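Long-range contacts in colicin-D (Escherichia coli, PDB 5ZNM), which kills Escherichia coli and closely related bacteria by inhibiting protein synthesis, the fragment here comprising its central domain and its C-terminal tRNase domain: residues 47-51 with 125-129; 51-57 with 66-70; 151-155 with 167-171; 196-201 with 260-264; 282-286 with 314-318. All blocks are in the same frame, centred on the assembly; numbering follows the deposited sequence.

Contact 1 (47-51 with 125-129); sequences ALVLN and EAMFS
Leu-48 and Leu-50, just before and on strand 49-51, pack against Met-127 of strand 126-131 in another sheet, so this is face-to-face packing of two beta sheets in the central domain, with no hydrogen bond between the segments. The axes of strands 49-51 and 126-129 lie 8.7 Å apart and run nearly parallel, 19° between their directions, a spacing that side chains rather than backbones must fill.

The apolar contacts centre on Met-127. Its CG stands anti to the backbone N (chi1 180°) and the chain bends only at chi3, which places the methyl CE between the two leucines: CE lies 3.7 Å from Leu-50 CG and 4.0 Å from Leu-48 CB. The Leu-50 and Met-127 side chains cross at about a right angle, with sulfur and methyl both against the leucine branch. A slender, flexible thioether suits this place, since it can reach between branched neighbours. Ile-209 of strand 207-212 packs against Leu-50 and Met-127 as well.

Polar groups lie toward the ends. Glu-125 crosses Leu-48 at about a right angle, OE1 4.1 Å from CD1, while that carboxylate forms a salt bridge with Arg-207. At the other end Ser-129, small enough to fit against a leucine, brings OG to 3.6 Å from Leu-50 CD2. The methionine methyl also reaches the backbone between the leucines, Met-127 CE lying 3.4 Å from Val-49 O.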
# COMPACT_ATOMS: atom_id res chain seq x y z
N ALA A 47 19.66 11.45 -8.05
CA ALA A 47 18.70 10.71 -8.87
C ALA A 47 17.30 10.81 -8.28
O ALA A 47 17.10 10.71 -7.07
CB ALA A 47 19.11 9.24 -8.98
N LEU A 48 16.32 11.03 -9.16
CA LEU A 48 14.91 10.92 -8.84
C LEU A 48 14.35 9.77 -9.65
O LEU A 48 14.46 9.77 -10.88
CB LEU A 48 14.15 12.20 -9.17
CG LEU A 48 14.29 13.42 -8.27
CD1 LEU A 48 13.64 14.59 -8.99
CD2 LEU A 48 13.62 13.17 -6.93
N VAL A 49 13.75 8.79 -8.98
CA VAL A 49 13.27 7.58 -9.64
C VAL A 49 11.77 7.46 -9.46
O VAL A 49 11.25 7.59 -8.33
CB VAL A 49 13.99 6.33 -9.12
CG1 VAL A 49 13.53 5.07 -9.90
CG2 VAL A 49 15.50 6.52 -9.17
N LEU A 50 11.08 7.21 -10.57
CA LEU A 50 9.71 6.71 -10.61
C LEU A 50 9.74 5.20 -10.77
O LEU A 50 10.47 4.67 -11.61
CB LEU A 50 8.94 7.32 -11.78
CG LEU A 50 8.62 8.81 -11.74
CD1 LEU A 50 8.33 9.33 -13.14
CD2 LEU A 50 7.43 9.01 -10.80
N ASN A 51 8.94 4.50 -9.98
CA ASN A 51 8.76 3.07 -10.17
C ASN A 51 7.48 2.82 -10.96
O ASN A 51 6.49 3.52 -10.76
CB ASN A 51 8.72 2.33 -8.83
CG ASN A 51 10.06 2.31 -8.14
OD1 ASN A 51 11.11 2.42 -8.80
ND2 ASN A 51 10.05 2.14 -6.81
N GLU A 125 15.80 17.53 -3.87
CA GLU A 125 14.64 17.63 -4.74
C GLU A 125 13.67 16.50 -4.43
O GLU A 125 14.04 15.47 -3.87
CB GLU A 125 15.06 17.61 -6.23
CG GLU A 125 16.06 18.74 -6.61
CD GLU A 125 16.21 18.93 -8.13
OE1 GLU A 125 15.61 18.15 -8.89
OE2 GLU A 125 16.90 19.87 -8.56
N ALA A 126 12.40 16.70 -4.80
CA ALA A 126 11.33 15.78 -4.41
C ALA A 126 10.31 15.64 -5.54
O ALA A 126 10.14 16.53 -6.38
CB ALA A 126 10.62 16.24 -3.13
N MET A 127 9.60 14.51 -5.51
CA MET A 127 8.73 14.12 -6.61
C MET A 127 7.60 13.27 -6.04
O MET A 127 7.86 12.29 -5.34
CB MET A 127 9.51 13.33 -7.67
CG MET A 127 8.69 12.87 -8.86
SD MET A 127 9.75 12.14 -10.15
CE MET A 127 10.44 10.77 -9.24
N PHE A 128 6.37 13.67 -6.33
CA PHE A 128 5.17 13.00 -5.82
C PHE A 128 4.32 12.59 -7.01
O PHE A 128 4.14 13.37 -7.95
CB PHE A 128 4.38 13.94 -4.90
CG PHE A 128 3.20 13.28 -4.23
CD1 PHE A 128 3.38 12.40 -3.18
CD2 PHE A 128 1.91 13.53 -4.67
CE1 PHE A 128 2.28 11.78 -2.57
CE2 PHE A 128 0.81 12.92 -4.06
CZ PHE A 128 1.00 12.05 -3.01
N SER A 129 3.79 11.36 -6.98
CA SER A 129 3.09 10.87 -8.16
C SER A 129 1.95 9.96 -7.75
O SER A 129 2.02 9.25 -6.74
CB SER A 129 4.02 10.13 -9.12
OG SER A 129 4.64 9.04 -8.46

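Contact 2 (51-57 with 66-70); sequences NNTASSV and VWTAA
This is the open end of an antiparallel beta hairpin, strands 56-61 and 65-71, together with the loop that leads into it; strand 65-71 is the outermost, within this chain, of the five-stranded antiparallel sheet of the central domain. Val-57 and Ala-69 form a hydrogen-bonded pair: Val-57 N donates to Ala-69 O and Ala-69 N to Val-57 O, each at 2.8 Å and nearly straight. On their side of the sheet Val-57 CB meets Ala-69 CB, and Val-57 CG1 lies 4.4 Å from Trp-67 CZ3; the small alanine lets the broad indole come close, Ala-69 N lying over one face of the ring toward its rim.

On the other side, Ser-56 CB packs 4.0 Å from Thr-68 CG2. The Ser-56 hydroxyl sits between its backbone N and carbonyl carbon (chi1 64°), a rotation that turns it back to Thr-53 O, 2.7 Å from OG, across the type II turn from Thr-53 to Ser-56; Gln-58 NE2 also bonds OG. Farther along, a water joins three side chains, accepting from Asn-51 ND2 at 3.0 Å and bonding Thr-53 OG1 and Thr-68 OG1 at 2.7 Å each. Short polar side chains suit such a bridge; Asn-51 OD1 is held by Thr-232 and Thr-53 OG1 by Gln-216.

Strand 126-131 flanks strand 56-61 within the sheet, whereas beyond strand 65-71 a strand of the second subunit pairs antiparallel at Ala-70, continuing the sheet across the interface.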
# COMPACT_ATOMS: atom_id res chain seq x y z
N ASN A 51 8.94 4.50 -9.98
CA ASN A 51 8.76 3.07 -10.17
C ASN A 51 7.48 2.82 -10.96
O ASN A 51 6.49 3.52 -10.76
CB ASN A 51 8.72 2.33 -8.83
CG ASN A 51 10.06 2.31 -8.14
OD1 ASN A 51 11.11 2.42 -8.80
ND2 ASN A 51 10.05 2.14 -6.81
N ASN A 52 7.50 1.83 -11.85
CA ASN A 52 6.28 1.48 -12.57
C ASN A 52 5.43 0.45 -11.82
O ASN A 52 4.81 -0.41 -12.43
CB ASN A 52 6.61 1.01 -13.99
CG ASN A 52 6.81 2.17 -14.97
OD1 ASN A 52 7.06 1.96 -16.17
ND2 ASN A 52 6.70 3.38 -14.47
N THR A 53 5.40 0.53 -10.49
CA THR A 53 4.42 -0.18 -9.68
C THR A 53 3.02 0.34 -9.98
O THR A 53 2.71 1.50 -9.73
CB THR A 53 4.76 0.06 -8.21
OG1 THR A 53 6.17 -0.17 -8.02
CG2 THR A 53 3.95 -0.87 -7.31
N ALA A 54 2.15 -0.53 -10.50
CA ALA A 54 0.89 -0.03 -11.02
C ALA A 54 -0.03 0.44 -9.90
O ALA A 54 -0.05 -0.14 -8.81
CB ALA A 54 0.18 -1.11 -11.85
N SER A 55 -0.79 1.51 -10.17
CA SER A 55 -1.81 2.01 -9.26
C SER A 55 -1.22 2.45 -7.92
O SER A 55 -1.85 2.31 -6.88
CB SER A 55 -2.92 0.97 -9.03
OG SER A 55 -3.60 0.70 -10.24
N SER A 56 -0.01 2.98 -7.93
CA SER A 56 0.67 3.31 -6.69
C SER A 56 0.78 4.82 -6.52
O SER A 56 0.74 5.58 -7.48
CB SER A 56 2.06 2.65 -6.65
OG SER A 56 2.91 3.18 -7.67
N VAL A 57 0.90 5.23 -5.27
CA VAL A 57 1.29 6.60 -4.91
C VAL A 57 2.75 6.55 -4.48
O VAL A 57 3.14 5.66 -3.72
CB VAL A 57 0.40 7.16 -3.79
CG1 VAL A 57 0.86 8.58 -3.39
CG2 VAL A 57 -1.07 7.16 -4.22
N VAL A 66 12.64 6.03 -2.48
CA VAL A 66 11.25 6.12 -2.90
C VAL A 66 10.36 5.50 -1.84
O VAL A 66 10.61 4.37 -1.40
CB VAL A 66 11.04 5.43 -4.26
CG1 VAL A 66 9.56 5.44 -4.64
CG2 VAL A 66 11.88 6.12 -5.33
N TRP A 67 9.32 6.23 -1.44
CA TRP A 67 8.23 5.71 -0.63
C TRP A 67 7.06 5.35 -1.55
O TRP A 67 6.70 6.15 -2.42
CB TRP A 67 7.81 6.77 0.39
CG TRP A 67 6.65 6.40 1.30
CD1 TRP A 67 6.73 5.80 2.51
CD2 TRP A 67 5.27 6.67 1.07
NE1 TRP A 67 5.47 5.67 3.06
CE2 TRP A 67 4.56 6.20 2.19
CE3 TRP A 67 4.56 7.27 0.02
CZ2 TRP A 67 3.17 6.30 2.29
CZ3 TRP A 67 3.19 7.38 0.13
CH2 TRP A 67 2.50 6.89 1.26
N THR A 68 6.48 4.17 -1.35
CA THR A 68 5.40 3.66 -2.19
C THR A 68 4.18 3.31 -1.34
O THR A 68 4.31 2.77 -0.23
CB THR A 68 5.87 2.39 -2.95
OG1 THR A 68 7.00 2.71 -3.77
CG2 THR A 68 4.76 1.85 -3.82
N ALA A 69 3.00 3.63 -1.84
CA ALA A 69 1.76 3.15 -1.24
C ALA A 69 0.89 2.57 -2.34
O ALA A 69 0.68 3.22 -3.37
CB ALA A 69 1.00 4.25 -0.50
N ALA A 70 0.40 1.35 -2.13
CA ALA A 70 -0.50 0.73 -3.08
C ALA A 70 -1.56 -0.05 -2.31
O ALA A 70 -1.34 -0.46 -1.17
CB ALA A 70 0.25 -0.19 -4.07
O HOH W 1 7.32 1.16 -5.96

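Contact 3 (151-155 with 167-171); sequences LPVRG and DLLKT
Thr-171 lies crosswise to Arg-154, the two side chains meeting at about a right angle, with its methyl CG2 3.7 Å from both CG and CD of the arginine. The hydroxyl branch serves Leu-151: OG1 sits between the backbone N and carbonyl carbon (chi1 70°) and donates to Leu-151 O at 2.6 Å, in the carbonyl plane and on a lone pair. A beta-branched residue with one methyl and one hydroxyl serves both neighbours at once. Arg-154 bends at chi3 and takes its guanidinium to a salt bridge with Asp-261 and a bond to Pro-177 O.

The backbone carrying these side chains is the open end of the antiparallel hairpin of strands 153-160 and 163-170. Arg-154 and Leu-169 form its hydrogen-bonded pair, and Thr-171 N extends the ladder to Pro-152 O at 3.0 Å, approaching from 43° above the carbonyl plane. Proline, which has no N-H to donate, still offers this carbonyl.

On the opposite side of the hairpin, Val-153 CG1 rests 3.9 Å from Leu-168 CB, the two side chains crossing obliquely. Gly-155 pairs with Leu-168, its CA 4.2 Å from Leu-168 CD2; helix 79-86 packs against that leucine through Phe-80 and Asn-83.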
# COMPACT_ATOMS: atom_id res chain seq x y z
N LEU A 151 -6.24 19.54 -16.22
CA LEU A 151 -6.63 19.13 -14.89
C LEU A 151 -7.26 20.29 -14.15
O LEU A 151 -6.78 21.43 -14.23
CB LEU A 151 -5.44 18.62 -14.07
CG LEU A 151 -4.76 17.35 -14.59
CD1 LEU A 151 -3.73 16.85 -13.58
CD2 LEU A 151 -5.79 16.29 -14.88
N PRO A 152 -8.32 20.02 -13.39
CA PRO A 152 -8.93 21.07 -12.62
C PRO A 152 -8.10 21.47 -11.40
O PRO A 152 -8.29 22.57 -10.86
CB PRO A 152 -10.28 20.42 -12.23
CG PRO A 152 -10.06 19.09 -12.11
CD PRO A 152 -9.03 18.75 -13.19
N VAL A 153 -7.17 20.62 -10.97
CA VAL A 153 -6.29 20.87 -9.84
C VAL A 153 -4.89 20.45 -10.25
O VAL A 153 -4.71 19.35 -10.76
CB VAL A 153 -6.70 20.07 -8.58
CG1 VAL A 153 -5.69 20.31 -7.46
CG2 VAL A 153 -8.06 20.45 -8.14
N ARG A 154 -3.91 21.32 -10.02
CA ARG A 154 -2.52 20.94 -10.20
C ARG A 154 -1.80 21.01 -8.87
O ARG A 154 -2.25 21.66 -7.92
CB ARG A 154 -1.83 21.83 -11.24
CG ARG A 154 -2.27 21.48 -12.67
CD ARG A 154 -1.79 22.52 -13.66
NE ARG A 154 -0.36 22.45 -13.89
CZ ARG A 154 0.29 23.30 -14.69
NH1 ARG A 154 -0.38 24.27 -15.31
NH2 ARG A 154 1.60 23.20 -14.86
N GLY A 155 -0.66 20.32 -8.80
CA GLY A 155 0.07 20.16 -7.56
C GLY A 155 1.48 20.71 -7.66
O GLY A 155 2.07 20.76 -8.75
N ASP A 167 1.08 21.59 -2.28
CA ASP A 167 0.07 22.62 -2.49
C ASP A 167 -0.81 22.19 -3.65
O ASP A 167 -0.30 21.94 -4.74
CB ASP A 167 0.70 23.98 -2.79
CG ASP A 167 1.12 24.71 -1.54
OD1 ASP A 167 0.84 24.19 -0.44
OD2 ASP A 167 1.72 25.79 -1.66
N LEU A 168 -2.11 22.09 -3.40
CA LEU A 168 -3.08 21.78 -4.43
C LEU A 168 -3.70 23.09 -4.89
O LEU A 168 -4.28 23.83 -4.09
CB LEU A 168 -4.14 20.79 -3.93
CG LEU A 168 -3.59 19.41 -3.55
CD1 LEU A 168 -4.72 18.43 -3.28
CD2 LEU A 168 -2.65 18.86 -4.61
N LEU A 169 -3.57 23.37 -6.19
CA LEU A 169 -3.92 24.65 -6.77
C LEU A 169 -5.05 24.48 -7.76
O LEU A 169 -4.99 23.61 -8.65
CB LEU A 169 -2.73 25.28 -7.47
CG LEU A 169 -1.50 25.45 -6.59
CD1 LEU A 169 -0.29 25.73 -7.45
CD2 LEU A 169 -1.74 26.55 -5.59
N LYS A 170 -6.08 25.31 -7.59
CA LYS A 170 -7.19 25.41 -8.54
C LYS A 170 -6.68 25.96 -9.88
O LYS A 170 -6.00 26.99 -9.91
CB LYS A 170 -8.31 26.29 -7.92
CG LYS A 170 -9.61 26.45 -8.77
CD LYS A 170 -9.96 25.28 -9.70
CE LYS A 170 -10.86 25.72 -10.68
NZ LYS A 170 -10.46 25.04 -11.96
N THR A 171 -7.02 25.30 -10.97
CA THR A 171 -6.62 25.76 -12.28
C THR A 171 -7.80 26.54 -12.89
O THR A 171 -8.90 26.42 -12.46
CB THR A 171 -6.17 24.65 -13.25
OG1 THR A 171 -7.28 23.87 -13.63
CG2 THR A 171 -5.14 23.76 -12.68

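Contact 4 (196-201 with 260-264); sequences ITLPAV and RDFIY
Ile-196 points into the space between two sheets, where it meets two aromatic rings of the segment 260-264. Its CD1 lies 3.9 Å from Phe-262 CE2 and equally close to Tyr-264 CG, while CG2 also touches the phenylalanine, so both branches of the isoleucine are used. Ile-196 and Tyr-264 cross at about a right angle.

Two residues on, Leu-198 points to the same side, as alternation along a strand requires. Its CD2 packs 3.6 Å from Phe-262 CD1, and CD1 reaches the aliphatic base of Arg-260, 4.2 Å from CB. The forked leucine thus fills the step between ring and arginine.

At Pro-199 the strand has ended and the contact becomes polar. Arg-260 NH2 donates to Pro-199 O at 3.0 Å, with the oxygen near the guanidinium plane; NH2 also bonds Pro-205 O. A water bridges the same Pro-199 O to Arg-260 NE, 3.0 Å from the latter. Val-201 then lays CG2 over one face of the guanidinium, 4.0 Å from NE, so a methyl lies over the rim of that face while the edge makes the bonds.

Strands 194-198 and 262-267 belong to different sheets; the axes of 196-198 and 262-264 come within 10.3 Å and run nearly antiparallel (167°). Strand 207-212 beside the former and strand 274-281 beside the latter add Ile-209 and Val-279 around Phe-262.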
# COMPACT_ATOMS: atom_id res chain seq x y z
N ILE A 196 12.85 10.19 -18.40
CA ILE A 196 12.00 11.33 -18.75
C ILE A 196 12.81 12.60 -18.49
O ILE A 196 13.52 12.70 -17.49
CB ILE A 196 10.70 11.31 -17.92
CG1 ILE A 196 9.78 10.18 -18.41
CG2 ILE A 196 9.98 12.64 -17.97
CD1 ILE A 196 8.71 9.80 -17.39
N THR A 197 12.75 13.55 -19.42
CA THR A 197 13.49 14.80 -19.23
C THR A 197 12.52 15.96 -19.17
O THR A 197 11.62 16.08 -20.00
CB THR A 197 14.51 15.02 -20.35
OG1 THR A 197 13.84 15.04 -21.61
CG2 THR A 197 15.57 13.91 -20.33
N LEU A 198 12.70 16.83 -18.13
CA LEU A 198 11.89 18.03 -18.02
C LEU A 198 12.66 19.22 -18.54
O LEU A 198 13.88 19.32 -18.30
CB LEU A 198 11.47 18.29 -16.57
CG LEU A 198 10.84 17.11 -15.82
CD1 LEU A 198 10.29 17.53 -14.47
CD2 LEU A 198 9.76 16.45 -16.65
N PRO A 199 11.97 20.14 -19.21
CA PRO A 199 12.66 21.33 -19.73
C PRO A 199 13.25 22.18 -18.61
O PRO A 199 12.77 22.18 -17.47
CB PRO A 199 11.54 22.10 -20.46
CG PRO A 199 10.27 21.57 -19.89
CD PRO A 199 10.54 20.13 -19.53
N ALA A 200 14.32 22.88 -18.95
CA ALA A 200 14.84 23.94 -18.12
C ALA A 200 13.76 25.00 -17.91
O ALA A 200 12.89 25.21 -18.76
CB ALA A 200 16.08 24.56 -18.75
N VAL A 201 13.82 25.67 -16.75
CA VAL A 201 12.94 26.78 -16.39
C VAL A 201 13.79 27.86 -15.75
O VAL A 201 14.96 27.66 -15.43
CB VAL A 201 11.82 26.34 -15.42
CG1 VAL A 201 10.91 25.28 -16.05
CG2 VAL A 201 12.45 25.79 -14.13
N ARG A 260 6.52 22.23 -12.31
CA ARG A 260 7.13 21.29 -13.24
C ARG A 260 6.40 19.96 -13.05
O ARG A 260 6.97 19.01 -12.51
CB ARG A 260 8.61 21.15 -13.01
CG ARG A 260 9.33 22.45 -12.87
CD ARG A 260 10.75 22.17 -12.49
NE ARG A 260 11.59 21.96 -13.66
CZ ARG A 260 12.88 21.64 -13.57
NH1 ARG A 260 13.43 21.47 -12.36
NH2 ARG A 260 13.61 21.50 -14.68
N ASP A 261 5.13 19.93 -13.41
CA ASP A 261 4.34 18.71 -13.30
C ASP A 261 4.05 18.16 -14.69
O ASP A 261 4.09 18.88 -15.69
CB ASP A 261 3.03 18.97 -12.53
CG ASP A 261 2.26 20.15 -13.10
OD1 ASP A 261 2.90 21.07 -13.63
OD2 ASP A 261 1.01 20.15 -13.01
N PHE A 262 3.78 16.85 -14.75
CA PHE A 262 3.56 16.24 -16.05
C PHE A 262 2.76 14.96 -15.85
O PHE A 262 2.51 14.52 -14.73
CB PHE A 262 4.88 15.96 -16.78
CG PHE A 262 5.78 14.95 -16.07
CD1 PHE A 262 6.67 15.37 -15.08
CD2 PHE A 262 5.76 13.61 -16.44
CE1 PHE A 262 7.50 14.46 -14.45
CE2 PHE A 262 6.59 12.69 -15.82
CZ PHE A 262 7.47 13.12 -14.82
N ILE A 263 2.37 14.35 -16.97
CA ILE A 263 1.73 13.04 -16.97
C ILE A 263 2.57 12.11 -17.84
O ILE A 263 3.13 12.53 -18.86
CB ILE A 263 0.28 13.15 -17.49
CG1 ILE A 263 -0.56 13.90 -16.44
CG2 ILE A 263 -0.32 11.78 -17.78
CD1 ILE A 263 -1.91 14.34 -16.93
N TYR A 264 2.73 10.86 -17.39
CA TYR A 264 3.30 9.83 -18.25
C TYR A 264 2.47 8.55 -18.07
O TYR A 264 1.65 8.44 -17.15
CB TYR A 264 4.79 9.58 -17.95
CG TYR A 264 5.06 8.64 -16.81
CD1 TYR A 264 4.72 8.97 -15.50
CD2 TYR A 264 5.66 7.41 -17.03
CE1 TYR A 264 4.97 8.10 -14.45
CE2 TYR A 264 5.90 6.53 -15.99
CZ TYR A 264 5.57 6.88 -14.71
OH TYR A 264 5.82 5.98 -13.68
O HOH W 2 10.23 21.73 -16.27

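Contact 5 (282-286 with 314-318); sequences NDPLD and RETLT
Residues 283-286 form a type I beta turn, closed by Asp-286 N to Asp-283 O, and the turn faces the first turn of helix 314-329. An Asx turn is built into it: Asp-283 OD1 accepts from Leu-285 N at 2.8 Å through its anti lone pair, which fixes the rotation of the carboxylate.

So oriented, that carboxylate receives Arg-314 end-on. NH2 donates to OD2 of Asp-283 at 2.6 Å, on its syn lone pair, and NH1 to OD1 at 3.0 Å, making a two-pronged salt bridge in which carboxylate and guanidinium planes are 32° apart. The aspartate reaches out with CG anti to its backbone N (chi1 -170°). Arginine suits the helix side because one guanidinium can serve several partners: NE forms a second salt bridge, with Asp-255. The two aspartates would be expected to stabilise its positive charge, close as it also lies to Arg-292.

Leu-285 supplies the apolar part. It slides past Arg-314 in the opposite direction, CD1 3.6 Å from NH1, and the same methyl packs 4.1 Å from Leu-317 CB; Leu-295 of helix 292-297 touches this leucine too. The contact thereby joins the loop after strand 274-281 to a helix within the colicin D family region of the chain, the C-terminal tRNase part. Thr-318 crosses Leu-285 at about a right angle and, being a short side chain, can turn its hydroxyl back along the helix: OG1 lies 3.6 Å from Leu-285 CD2 while donating to Arg-314 O at 2.7 Å.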
# COMPACT_ATOMS: atom_id res chain seq x y z
N ASN A 282 9.16 19.52 -6.89
CA ASN A 282 9.32 20.70 -6.04
C ASN A 282 9.50 21.94 -6.90
O ASN A 282 10.08 21.91 -7.99
CB ASN A 282 10.54 20.55 -5.12
CG ASN A 282 11.82 20.33 -5.87
OD1 ASN A 282 12.10 19.21 -6.32
ND2 ASN A 282 12.63 21.39 -6.03
N ASP A 283 8.99 23.05 -6.38
CA ASP A 283 9.35 24.37 -6.89
C ASP A 283 10.88 24.49 -6.97
O ASP A 283 11.57 24.07 -6.03
CB ASP A 283 8.79 25.44 -5.96
CG ASP A 283 8.90 26.85 -6.53
OD1 ASP A 283 10.03 27.34 -6.74
OD2 ASP A 283 7.84 27.49 -6.73
N PRO A 284 11.44 25.04 -8.06
CA PRO A 284 12.91 25.18 -8.13
C PRO A 284 13.50 25.89 -6.93
O PRO A 284 14.66 25.64 -6.57
CB PRO A 284 13.12 25.99 -9.42
CG PRO A 284 11.92 25.74 -10.22
CD PRO A 284 10.78 25.52 -9.28
N LEU A 285 12.73 26.75 -6.28
CA LEU A 285 13.26 27.53 -5.17
C LEU A 285 13.06 26.86 -3.82
O LEU A 285 13.52 27.39 -2.81
CB LEU A 285 12.61 28.92 -5.14
CG LEU A 285 12.92 29.86 -6.31
CD1 LEU A 285 12.04 31.11 -6.24
CD2 LEU A 285 14.42 30.24 -6.36
N ASP A 286 12.39 25.71 -3.79
CA ASP A 286 12.15 24.96 -2.56
C ASP A 286 12.96 23.68 -2.64
O ASP A 286 12.53 22.70 -3.27
CB ASP A 286 10.67 24.69 -2.35
CG ASP A 286 9.90 25.94 -1.98
OD1 ASP A 286 10.18 27.00 -2.56
OD2 ASP A 286 9.02 25.87 -1.10
N ARG A 314 9.45 35.92 -8.84
CA ARG A 314 10.22 34.71 -9.06
C ARG A 314 11.62 35.04 -9.53
O ARG A 314 12.61 34.45 -9.06
CB ARG A 314 9.54 33.79 -10.09
CG ARG A 314 10.41 32.59 -10.46
CD ARG A 314 9.58 31.39 -10.98
NE ARG A 314 8.61 30.92 -10.00
CZ ARG A 314 8.86 30.04 -9.03
NH1 ARG A 314 10.07 29.52 -8.86
NH2 ARG A 314 7.89 29.70 -8.19
N GLU A 315 11.72 35.98 -10.46
CA GLU A 315 12.99 36.39 -11.03
C GLU A 315 13.95 36.93 -9.97
O GLU A 315 15.12 36.54 -9.91
CB GLU A 315 12.68 37.43 -12.10
CG GLU A 315 13.80 37.99 -12.84
CD GLU A 315 13.31 38.93 -13.94
OE1 GLU A 315 12.84 38.42 -14.97
OE2 GLU A 315 13.37 40.16 -13.75
N THR A 316 13.47 37.83 -9.10
CA THR A 316 14.41 38.42 -8.16
C THR A 316 14.72 37.49 -6.99
O THR A 316 15.85 37.49 -6.49
CB THR A 316 13.89 39.78 -7.65
OG1 THR A 316 12.66 39.60 -6.92
CG2 THR A 316 13.63 40.70 -8.82
N LEU A 317 13.75 36.67 -6.56
CA LEU A 317 14.07 35.67 -5.55
C LEU A 317 15.03 34.62 -6.09
O LEU A 317 15.84 34.10 -5.32
CB LEU A 317 12.80 34.98 -5.03
CG LEU A 317 11.77 35.87 -4.32
CD1 LEU A 317 10.65 35.01 -3.70
CD2 LEU A 317 12.42 36.77 -3.27
N THR A 318 14.95 34.30 -7.39
CA THR A 318 15.94 33.42 -8.00
C THR A 318 17.32 34.08 -8.05
O THR A 318 18.34 33.42 -7.81
CB THR A 318 15.47 32.97 -9.39
OG1 THR A 318 14.21 32.28 -9.26
CG2 THR A 318 16.49 32.04 -10.05

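Overall arrangement
From the N terminus, strand 49-51 opens contact 1, whose loop closes at strand 126-131; contact 2, sharing Asn-51, is nested inside it as a short hairpin in the same sheet that strand 126-131 joins. The remaining contacts follow in series, without crossing: contact 3 closes the hairpin 153-170, contact 4 spans from strand 194-198 to strand 262-267, and contact 5 ties the loop after strand 274-281 to helix 314-329, so it is the one that reaches the tRNase region. Contacts 1 and 4 bridge the same pair of sheets and meet where Leu-50 packs on Tyr-264. Arg-154 of contact 3 is salt-bridged to Asp-261 of contact 4, and Asn-282 of contact 5 probably bonds Ala-126 of contact 1.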